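Local coordinates for regulatory protein (Pseudomonas aeruginosa, PDB 5J2Y), which binds promoter DNA through a helix-turn-helix domain and acts as a repressor involved in quorum sensing, at residues F34-S37 / Q38-S42; E48-P51 / F52-L56. All coordinates share one frame; numbering follows the deposited sequence.

Contact 1: F34-S37 / Q38-S42; sequences FGIS and QSCGS. With nucleotides of chain C; nucleotides of chain F.
Ser37 leads into helix 38-45 as its N-cap and carries the tight part of this turn. Ser37 OG sits between the backbone N and the carbonyl carbon (chi1 67°), a torsion that swings it back over the first turn, 3.1 Å from Cys40 CB. There Ser37 OG accepts a weak capping bond from Cys40 N at 3.3 Å. Ser37 OG also donates to OP2 of DT17 of chain F at 2.8 Å. Ser37 N adds a weak bond to the same phosphate oxygen, so the cap and the DNA backbone are held together, and the positive end of the helix dipole would probably help attract the phosphate. Behind the cap, Ser37 O takes the N-H of Gly41 at 2.8 Å. Ile36 closes the inner side: its CG2 lies 3.9 Å from Cys40 CB, and its side chain also packs on Trp31 of helix 27-32.

Helices 27-32 and 38-45 with this loop form a helix-turn-helix, and 38-45 is the recognition helix, placed in the major groove. Gln38 reads a base. The bend at chi2 (-90°) brings its amide to the edge of adenine DA8 of chain C, and the amide plane there lies nearly in that of the base. Gln38 OE1 accepts from DA8 N6 at 2.9 Å. Gln38 NE2 donates to DA8 N7 at 3.0 Å, almost straight at 174°. NE2 also donates to Gln27 OE1, which should fix the amide's rotation, recalling the glutamine pair of phage lambda repressor. One turn on, Ser42 OG grips OP2 of DA8 at 2.7 Å.

The other end is looser. Gly35, at positive phi, ends helix 27-32 in a Schellman motif and is exposed, while the Phe34 ring meets the Tyr61 ring edge-to-face.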
ATOM      1  N   PHE A  34      -4.885   4.739   0.628  1.00 25.07           N
ATOM      2  CA  PHE A  34      -5.797   3.659   0.247  1.00 25.88           C
ATOM      3  C   PHE A  34      -6.971   3.500   1.232  1.00 26.98           C
ATOM      4  O   PHE A  34      -7.794   2.622   1.070  1.00 22.79           O
ATOM      5  CB  PHE A  34      -5.028   2.312   0.151  1.00 25.26           C
ATOM      6  CG  PHE A  34      -3.789   2.377  -0.709  1.00 25.87           C
ATOM      7  CD1 PHE A  34      -3.886   2.392  -2.089  1.00 25.00           C
ATOM      8  CD2 PHE A  34      -2.529   2.390  -0.138  1.00 27.51           C
ATOM      9  CE1 PHE A  34      -2.763   2.453  -2.875  1.00 26.16           C
ATOM     10  CE2 PHE A  34      -1.397   2.480  -0.920  1.00 28.42           C
ATOM     11  CZ  PHE A  34      -1.521   2.497  -2.298  1.00 27.12           C
ATOM     12  N   GLY A  35      -7.021   4.332   2.274  1.00 28.71           N
ATOM     13  CA  GLY A  35      -8.029   4.180   3.312  1.00 26.92           C
ATOM     14  C   GLY A  35      -7.744   3.018   4.243  1.00 28.87           C
ATOM     15  O   GLY A  35      -8.652   2.432   4.827  1.00 30.46           O
ATOM     16  N   ILE A  36      -6.471   2.688   4.377  1.00 28.69           N
ATOM     17  CA  ILE A  36      -6.036   1.596   5.208  1.00 27.17           C
ATOM     18  C   ILE A  36      -5.333   2.198   6.429  1.00 26.07           C
ATOM     19  O   ILE A  36      -4.463   3.048   6.310  1.00 28.05           O
ATOM     20  CB  ILE A  36      -5.100   0.678   4.411  1.00 27.50           C
ATOM     21  CG1 ILE A  36      -5.893  -0.040   3.331  1.00 31.33           C
ATOM     22  CG2 ILE A  36      -4.452  -0.391   5.288  1.00 27.71           C
ATOM     23  CD1 ILE A  36      -5.017  -0.690   2.260  1.00 32.27           C
ATOM     24  N   SER A  37      -5.696   1.726   7.603  1.00 24.58           N
ATOM     25  CA  SER A  37      -5.153   2.242   8.826  1.00 23.47           C
ATOM     26  C   SER A  37      -3.681   1.810   9.028  1.00 23.52           C
ATOM     27  O   SER A  37      -3.201   0.808   8.466  1.00 22.43           O
ATOM     28  CB  SER A  37      -5.974   1.719   9.973  1.00 22.66           C
ATOM     29  OG  SER A  37      -5.804   0.288  10.080  1.00 26.14           O
ATOM     30  N   GLN A  38      -3.000   2.585   9.850  1.00 24.44           N
ATOM     31  CA  GLN A  38      -1.628   2.317  10.222  1.00 26.17           C
ATOM     32  C   GLN A  38      -1.444   0.899  10.765  1.00 24.83           C
ATOM     33  O   GLN A  38      -0.630   0.172  10.246  1.00 25.19           O
ATOM     34  CB  GLN A  38      -1.147   3.361  11.213  1.00 27.07           C
ATOM     35  CG  GLN A  38       0.292   3.111  11.636  1.00 27.19           C
ATOM     36  CD  GLN A  38       0.374   2.208  12.851  1.00 28.43           C
ATOM     37  OE1 GLN A  38      -0.304   2.463  13.867  1.00 28.50           O
ATOM     38  NE2 GLN A  38       1.224   1.172  12.787  1.00 27.38           N
ATOM     39  N   SER A  39      -2.265   0.467  11.718  1.00 25.21           N
ATOM     40  CA  SER A  39      -2.107  -0.902  12.303  1.00 26.28           C
ATOM     41  C   SER A  39      -2.223  -1.926  11.274  1.00 24.37           C
ATOM     42  O   SER A  39      -1.532  -2.903  11.290  1.00 26.28           O
ATOM     43  CB  SER A  39      -3.198  -1.296  13.313  1.00 26.63           C
ATOM     44  OG  SER A  39      -3.882  -0.165  13.751  1.00 31.57           O
ATOM     45  N   CYS A  40      -3.179  -1.730  10.408  1.00 27.13           N
ATOM     46  CA  CYS A  40      -3.447  -2.691   9.379  1.00 29.07           C
ATOM     47  C   CYS A  40      -2.268  -2.729   8.418  1.00 27.59           C
ATOM     48  O   CYS A  40      -1.820  -3.784   8.008  1.00 28.72           O
ATOM     49  CB  CYS A  40      -4.746  -2.291   8.714  1.00 34.95           C
ATOM     50  SG  CYS A  40      -5.327  -3.534   7.601  1.00 46.01           S
ATOM     51  N   GLY A  41      -1.724  -1.564   8.098  1.00 25.97           N
ATOM     52  CA  GLY A  41      -0.542  -1.523   7.302  1.00 24.48           C
ATOM     53  C   GLY A  41       0.572  -2.298   7.986  1.00 26.48           C
ATOM     54  O   GLY A  41       1.323  -3.027   7.324  1.00 24.73           O
ATOM     55  N   SER A  42       0.688  -2.161   9.305  1.00 24.96           N
ATOM     56  CA  SER A  42       1.762  -2.853  10.049  1.00 25.88           C
ATOM     57  C   SER A  42       1.600  -4.346   9.952  1.00 25.21           C
ATOM     58  O   SER A  42       2.567  -5.085   9.736  1.00 21.52           O
ATOM     59  CB  SER A  42       1.751  -2.490  11.534  1.00 30.05           C
ATOM     60  OG  SER A  42       2.634  -3.347  12.287  1.00 26.67           O
TER
ATOM     61  P    DA C   8       6.206  -2.739  12.635  0.50 29.80           P
ATOM     62  OP1  DA C   8       7.300  -3.624  12.208  0.50 30.11           O
ATOM     63  OP2  DA C   8       5.083  -2.449  11.717  0.50 30.95           O
ATOM     64  O5'  DA C   8       5.577  -3.304  13.988  0.50 29.07           O
ATOM     65  C5'  DA C   8       6.233  -3.066  15.233  0.50 28.18           C
ATOM     66  C4'  DA C   8       5.551  -3.773  16.381  0.50 27.78           C
ATOM     67  O4'  DA C   8       4.618  -2.876  17.016  0.50 27.52           O
ATOM     68  C3'  DA C   8       4.750  -5.029  16.068  0.50 30.04           C
ATOM     69  O3'  DA C   8       4.919  -5.830  17.243  0.50 31.99           O
ATOM     70  C2'  DA C   8       3.333  -4.499  15.887  0.50 28.71           C
ATOM     71  C1'  DA C   8       3.283  -3.349  16.886  0.50 27.41           C
ATOM     72  N9   DA C   8       2.476  -2.205  16.497  0.50 26.10           N
ATOM     73  C8   DA C   8       2.431  -1.577  15.278  0.50 24.74           C
ATOM     74  N7   DA C   8       1.667  -0.512  15.261  0.50 24.66           N
ATOM     75  C5   DA C   8       1.200  -0.418  16.565  0.50 25.65           C
ATOM     76  C6   DA C   8       0.349   0.498  17.198  0.50 25.45           C
ATOM     77  N6   DA C   8      -0.207   1.543  16.582  0.50 26.11           N
ATOM     78  N1   DA C   8       0.078   0.301  18.505  0.50 26.06           N
ATOM     79  C2   DA C   8       0.634  -0.743  19.125  0.50 25.56           C
ATOM     80  N3   DA C   8       1.454  -1.669  18.639  0.50 26.86           N
ATOM     81  C4   DA C   8       1.704  -1.445  17.340  0.50 26.35           C
TER
ATOM     82  P    DT F  17      -9.318  -0.398   8.760  0.50 49.80           P
ATOM     83  OP1  DT F  17      -9.972   0.568   7.850  0.50 48.34           O
ATOM     84  OP2  DT F  17      -7.903  -0.798   8.504  0.50 46.49           O
ATOM     85  O5'  DT F  17      -9.514   0.162  10.238  0.50 48.24           O
ATOM     86  C5'  DT F  17     -10.836   0.112  10.834  0.50 44.62           C
ATOM     87  C4'  DT F  17     -10.772   0.294  12.334  0.50 42.64           C
ATOM     88  O4'  DT F  17     -10.367  -0.941  12.971  0.50 40.59           O
ATOM     89  C3'  DT F  17      -9.794   1.370  12.828  0.50 41.33           C
ATOM     90  O3'  DT F  17     -10.496   2.188  13.770  0.50 41.62           O
ATOM     91  C2'  DT F  17      -8.685   0.571  13.495  0.50 39.52           C
ATOM     92  C1'  DT F  17      -9.446  -0.639  14.003  0.50 38.66           C
ATOM     93  N1   DT F  17      -8.645  -1.850  14.261  0.50 36.08           N
ATOM     94  C2   DT F  17      -8.874  -2.547  15.426  0.50 34.57           C
ATOM     95  O2   DT F  17      -9.697  -2.201  16.260  0.50 35.07           O
ATOM     96  N3   DT F  17      -8.106  -3.673  15.578  0.50 33.56           N
ATOM     97  C4   DT F  17      -7.148  -4.155  14.704  0.50 33.61           C
ATOM     98  O4   DT F  17      -6.523  -5.177  14.981  0.50 34.08           O
ATOM     99  C5   DT F  17      -6.965  -3.379  13.502  0.50 32.67           C
ATOM    100  C7   DT F  17      -5.956  -3.831  12.494  0.50 32.70           C
ATOM    101  C6   DT F  17      -7.710  -2.277  13.344  0.50 35.00           C
TER
ATOM    102  P    DT C   7       6.946   3.818  10.609  0.50 29.92           P
ATOM    103  OP1  DT C   7       7.914   3.325   9.598  0.50 29.58           O
ATOM    104  OP2  DT C   7       5.630   4.368  10.162  0.50 27.35           O
ATOM    105  O5'  DT C   7       6.697   2.676  11.674  0.50 28.48           O
ATOM    106  C5'  DT C   7       7.791   1.959  12.244  0.50 27.59           C
ATOM    107  C4'  DT C   7       7.282   0.922  13.219  0.50 26.95           C
ATOM    108  O4'  DT C   7       6.580   1.557  14.310  0.50 26.56           O
ATOM    109  C3'  DT C   7       6.321  -0.125  12.653  0.50 26.60           C
ATOM    110  O3'  DT C   7       6.859  -1.370  13.085  0.50 28.06           O
ATOM    111  C2'  DT C   7       4.996   0.180  13.336  0.50 26.28           C
ATOM    112  C1'  DT C   7       5.453   0.764  14.648  0.50 25.51           C
ATOM    113  N1   DT C   7       4.489   1.639  15.335  0.50 24.30           N
ATOM    114  C2   DT C   7       4.213   1.369  16.650  0.50 23.27           C
ATOM    115  O2   DT C   7       4.663   0.400  17.236  0.50 26.20           O
ATOM    116  N3   DT C   7       3.368   2.265  17.253  0.50 23.59           N
ATOM    117  C4   DT C   7       2.789   3.381  16.679  0.50 23.43           C
ATOM    118  O4   DT C   7       2.046   4.097  17.344  0.50 23.01           O
ATOM    119  C5   DT C   7       3.135   3.613  15.300  0.50 22.22           C
ATOM    120  C7   DT C   7       2.546   4.792  14.594  0.50 22.50           C
ATOM    121  C6   DT C   7       3.972   2.754  14.709  0.50 23.32           C
TER

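Contact 2: E48-P51 / F52-L56. With nucleotides of chain F.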
ATOM      1  N   GLU A  48       0.723 -10.647   7.457  1.00 39.24           N
ATOM      2  CA  GLU A  48      -0.680 -11.037   7.571  1.00 37.59           C
ATOM      3  C   GLU A  48      -1.229 -11.202   6.135  1.00 41.37           C
ATOM      4  O   GLU A  48      -0.756 -10.557   5.175  1.00 36.81           O
ATOM      5  CB  GLU A  48      -1.475  -9.997   8.358  1.00 40.28           C
ATOM      6  CG  GLU A  48      -2.927 -10.354   8.685  1.00 44.47           C
ATOM      7  CD  GLU A  48      -3.804  -9.129   8.968  1.00 54.03           C
ATOM      8  OE1 GLU A  48      -3.513  -8.054   8.402  1.00 57.48           O
ATOM      9  OE2 GLU A  48      -4.809  -9.230   9.729  1.00 60.63           O
ATOM     10  N   ASN A  49      -2.225 -12.064   5.986  1.00 44.21           N
ATOM     11  CA  ASN A  49      -2.844 -12.254   4.687  1.00 44.00           C
ATOM     12  C   ASN A  49      -3.356 -10.941   4.070  1.00 36.68           C
ATOM     13  O   ASN A  49      -4.199 -10.257   4.636  1.00 33.40           O
ATOM     14  CB  ASN A  49      -4.008 -13.240   4.762  1.00 48.43           C
ATOM     15  CG  ASN A  49      -4.494 -13.636   3.371  1.00 55.65           C
ATOM     16  OD1 ASN A  49      -5.611 -13.279   2.943  1.00 56.12           O
ATOM     17  ND2 ASN A  49      -3.640 -14.353   2.639  1.00 53.18           N
ATOM     18  N   LEU A  50      -2.846 -10.635   2.893  1.00 30.73           N
ATOM     19  CA  LEU A  50      -3.231  -9.467   2.160  1.00 29.50           C
ATOM     20  C   LEU A  50      -4.510  -9.813   1.399  1.00 27.25           C
ATOM     21  O   LEU A  50      -4.489 -10.656   0.540  1.00 27.11           O
ATOM     22  CB  LEU A  50      -2.119  -9.120   1.197  1.00 29.22           C
ATOM     23  CG  LEU A  50      -2.086  -7.718   0.622  1.00 31.29           C
ATOM     24  CD1 LEU A  50      -1.937  -6.670   1.739  1.00 32.03           C
ATOM     25  CD2 LEU A  50      -0.983  -7.555  -0.411  1.00 31.19           C
ATOM     26  N   PRO A  51      -5.641  -9.202   1.745  1.00 26.87           N
ATOM     27  CA  PRO A  51      -6.841  -9.467   0.972  1.00 25.80           C
ATOM     28  C   PRO A  51      -6.680  -9.078  -0.520  1.00 26.92           C
ATOM     29  O   PRO A  51      -5.941  -8.160  -0.862  1.00 27.14           O
ATOM     30  CB  PRO A  51      -7.890  -8.577   1.629  1.00 28.61           C
ATOM     31  CG  PRO A  51      -7.273  -8.012   2.848  1.00 28.31           C
ATOM     32  CD  PRO A  51      -5.808  -8.095   2.693  1.00 26.76           C
ATOM     33  N   PHE A  52      -7.367  -9.786  -1.405  1.00 27.82           N
ATOM     34  CA  PHE A  52      -7.101  -9.636  -2.826  1.00 28.68           C
ATOM     35  C   PHE A  52      -7.339  -8.203  -3.337  1.00 27.57           C
ATOM     36  O   PHE A  52      -6.497  -7.632  -4.015  1.00 28.90           O
ATOM     37  CB  PHE A  52      -7.854 -10.694  -3.611  1.00 28.41           C
ATOM     38  CG  PHE A  52      -7.439 -10.793  -5.050  1.00 32.78           C
ATOM     39  CD1 PHE A  52      -6.192 -11.286  -5.403  1.00 35.04           C
ATOM     40  CD2 PHE A  52      -8.303 -10.360  -6.072  1.00 34.54           C
ATOM     41  CE1 PHE A  52      -5.808 -11.363  -6.741  1.00 35.35           C
ATOM     42  CE2 PHE A  52      -7.930 -10.448  -7.395  1.00 32.91           C
ATOM     43  CZ  PHE A  52      -6.684 -10.958  -7.730  1.00 34.77           C
ATOM     44  N   PRO A  53      -8.415  -7.561  -2.904  1.00 28.03           N
ATOM     45  CA  PRO A  53      -8.610  -6.196  -3.422  1.00 27.21           C
ATOM     46  C   PRO A  53      -7.458  -5.240  -3.082  1.00 28.04           C
ATOM     47  O   PRO A  53      -7.106  -4.366  -3.868  1.00 27.11           O
ATOM     48  CB  PRO A  53      -9.892  -5.736  -2.717  1.00 25.58           C
ATOM     49  CG  PRO A  53     -10.579  -6.971  -2.294  1.00 23.72           C
ATOM     50  CD  PRO A  53      -9.508  -7.986  -2.011  1.00 25.63           C
ATOM     51  N   ILE A  54      -6.864  -5.408  -1.908  1.00 28.52           N
ATOM     52  CA  ILE A  54      -5.735  -4.552  -1.495  1.00 26.91           C
ATOM     53  C   ILE A  54      -4.519  -4.929  -2.315  1.00 24.35           C
ATOM     54  O   ILE A  54      -3.708  -4.084  -2.679  1.00 22.00           O
ATOM     55  CB  ILE A  54      -5.395  -4.692   0.002  1.00 28.05           C
ATOM     56  CG1 ILE A  54      -6.409  -3.952   0.855  1.00 31.68           C
ATOM     57  CG2 ILE A  54      -4.080  -4.003   0.352  1.00 27.21           C
ATOM     58  CD1 ILE A  54      -7.856  -4.262   0.607  1.00 37.47           C
ATOM     59  N   TYR A  55      -4.363  -6.218  -2.581  1.00 24.09           N
ATOM     60  CA  TYR A  55      -3.302  -6.677  -3.491  1.00 23.06           C
ATOM     61  C   TYR A  55      -3.430  -5.994  -4.851  1.00 22.96           C
ATOM     62  O   TYR A  55      -2.441  -5.458  -5.398  1.00 20.11           O
ATOM     63  CB  TYR A  55      -3.356  -8.185  -3.628  1.00 23.87           C
ATOM     64  CG  TYR A  55      -2.503  -8.738  -4.735  1.00 26.61           C
ATOM     65  CD1 TYR A  55      -1.111  -8.728  -4.646  1.00 29.74           C
ATOM     66  CD2 TYR A  55      -3.073  -9.324  -5.843  1.00 26.67           C
ATOM     67  CE1 TYR A  55      -0.336  -9.246  -5.669  1.00 31.64           C
ATOM     68  CE2 TYR A  55      -2.315  -9.850  -6.875  1.00 27.55           C
ATOM     69  CZ  TYR A  55      -0.955  -9.802  -6.796  1.00 34.72           C
ATOM     70  OH  TYR A  55      -0.189 -10.344  -7.811  1.00 39.35           O
ATOM     71  N   LEU A  56      -4.653  -5.963  -5.389  1.00 22.83           N
ATOM     72  CA  LEU A  56      -4.865  -5.335  -6.702  1.00 21.05           C
ATOM     73  C   LEU A  56      -4.429  -3.868  -6.641  1.00 21.15           C
ATOM     74  O   LEU A  56      -3.707  -3.383  -7.524  1.00 22.11           O
ATOM     75  CB  LEU A  56      -6.345  -5.411  -7.120  1.00 21.01           C
ATOM     76  CG  LEU A  56      -6.943  -6.771  -7.383  1.00 21.40           C
ATOM     77  CD1 LEU A  56      -8.370  -6.576  -7.818  1.00 23.29           C
ATOM     78  CD2 LEU A  56      -6.196  -7.500  -8.464  1.00 22.63           C
TER
ATOM     79  P    DT F  16      -8.328  -6.633   6.947  0.50 45.01           P
ATOM     80  OP1  DT F  16      -8.390  -5.961   5.627  0.50 48.13           O
ATOM     81  OP2  DT F  16      -7.048  -7.228   7.421  0.50 45.86           O
ATOM     82  O5'  DT F  16      -8.939  -5.607   8.000  0.50 42.69           O
ATOM     83  C5'  DT F  16     -10.310  -5.201   7.819  0.50 42.30           C
ATOM     84  C4'  DT F  16     -10.688  -4.105   8.787  0.50 43.01           C
ATOM     85  O4'  DT F  16     -10.949  -4.672  10.093  0.50 40.87           O
ATOM     86  C3'  DT F  16      -9.626  -3.022   8.981  0.50 41.36           C
ATOM     87  O3'  DT F  16     -10.230  -1.732   8.803  0.50 45.43           O
ATOM     88  C2'  DT F  16      -9.058  -3.302  10.364  0.50 39.90           C
ATOM     89  C1'  DT F  16     -10.184  -4.021  11.090  0.50 38.55           C
ATOM     90  N1   DT F  16      -9.764  -5.050  12.059  0.50 35.49           N
ATOM     91  C2   DT F  16     -10.416  -5.125  13.273  0.50 34.82           C
ATOM     92  O2   DT F  16     -11.292  -4.341  13.612  0.50 31.82           O
ATOM     93  N3   DT F  16      -9.994  -6.147  14.087  0.50 33.22           N
ATOM     94  C4   DT F  16      -9.006  -7.075  13.816  0.50 33.84           C
ATOM     95  O4   DT F  16      -8.716  -7.921  14.657  0.50 31.82           O
ATOM     96  C5   DT F  16      -8.379  -6.949  12.516  0.50 34.39           C
ATOM     97  C7   DT F  16      -7.299  -7.910  12.136  0.50 34.32           C
ATOM     98  C6   DT F  16      -8.777  -5.949  11.720  0.50 34.06           C
TER
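Pro51 O receives the N-H of Tyr55 at 3.0 Å, close to straight at 165°, and this is the first full turn bond of helix 52-62. Pro51 O takes a weaker bond from Ile54 N, 3.1 Å long but badly bent at 123°. In the first turn of a helix no N-H is needed for an i-to-i-4 bond, so Pro53 costs no backbone bond there; its CD sits 4.0 Å from Pro51 CB. Pro51 is at the N-cap position, but has no side-chain acceptor for a capping bond.

Outside this polar start, Leu50 and Pro51 share the apolar packing. With CG anti to the backbone N (chi1 -162°), the isobutyl group of Leu50 reaches forward along the helix start and its two methyls part company. Leu50 CD1 meets Ile54 CG2 at 3.7 Å. Leu50 CD2 goes to Tyr55, 4.0 Å from CB, and lies at the edge of the ring near its plane, not over a face; the two side chains cross at about a right angle. Leu50 is buried, since Met12 of helix 9-22 and Phe44 of helix 38-45 press on it as well. The Tyr55 ring continues away from Leu50 to lie against Pro9 and Met12.

Phe52, by contrast, points outward and is exposed. On the DNA side, Pro51 CG comes within 3.6 Å of OP1 of DT16 of chain F, a van der Waals approach to the backbone. Glu48 touches Arg43 of helix 38-45, and its two carboxylate oxygens OE1 and OE2 each lie 3.8 Å from OP2 of DT16.

Two prolines in three residues open helix 52-62, the helix after the recognition helix of a helix-turn-helix domain; the connecting loop skirts the DNA backbone while its leucine plugs into the core between three helices.

From the N terminus, helix 9-22 and helix 27-32 come first; contact 1 then forms the turn between helix 27-32 and the recognition helix 38-45. After that helix, contact 2 closes the next connection, into helix 52-62. The two are in series, neither nested nor crossing, with centres about 12 Å apart. They nevertheless meet in space: Ile36 CD1 packs on Ile54 CG1 at 3.8 Å, joining the turn before the recognition helix to the start of the helix after it. Both connections also lie along the DNA strand of chain F, meeting the successive nucleotides DT17 (contact 1) and DT16 (contact 2).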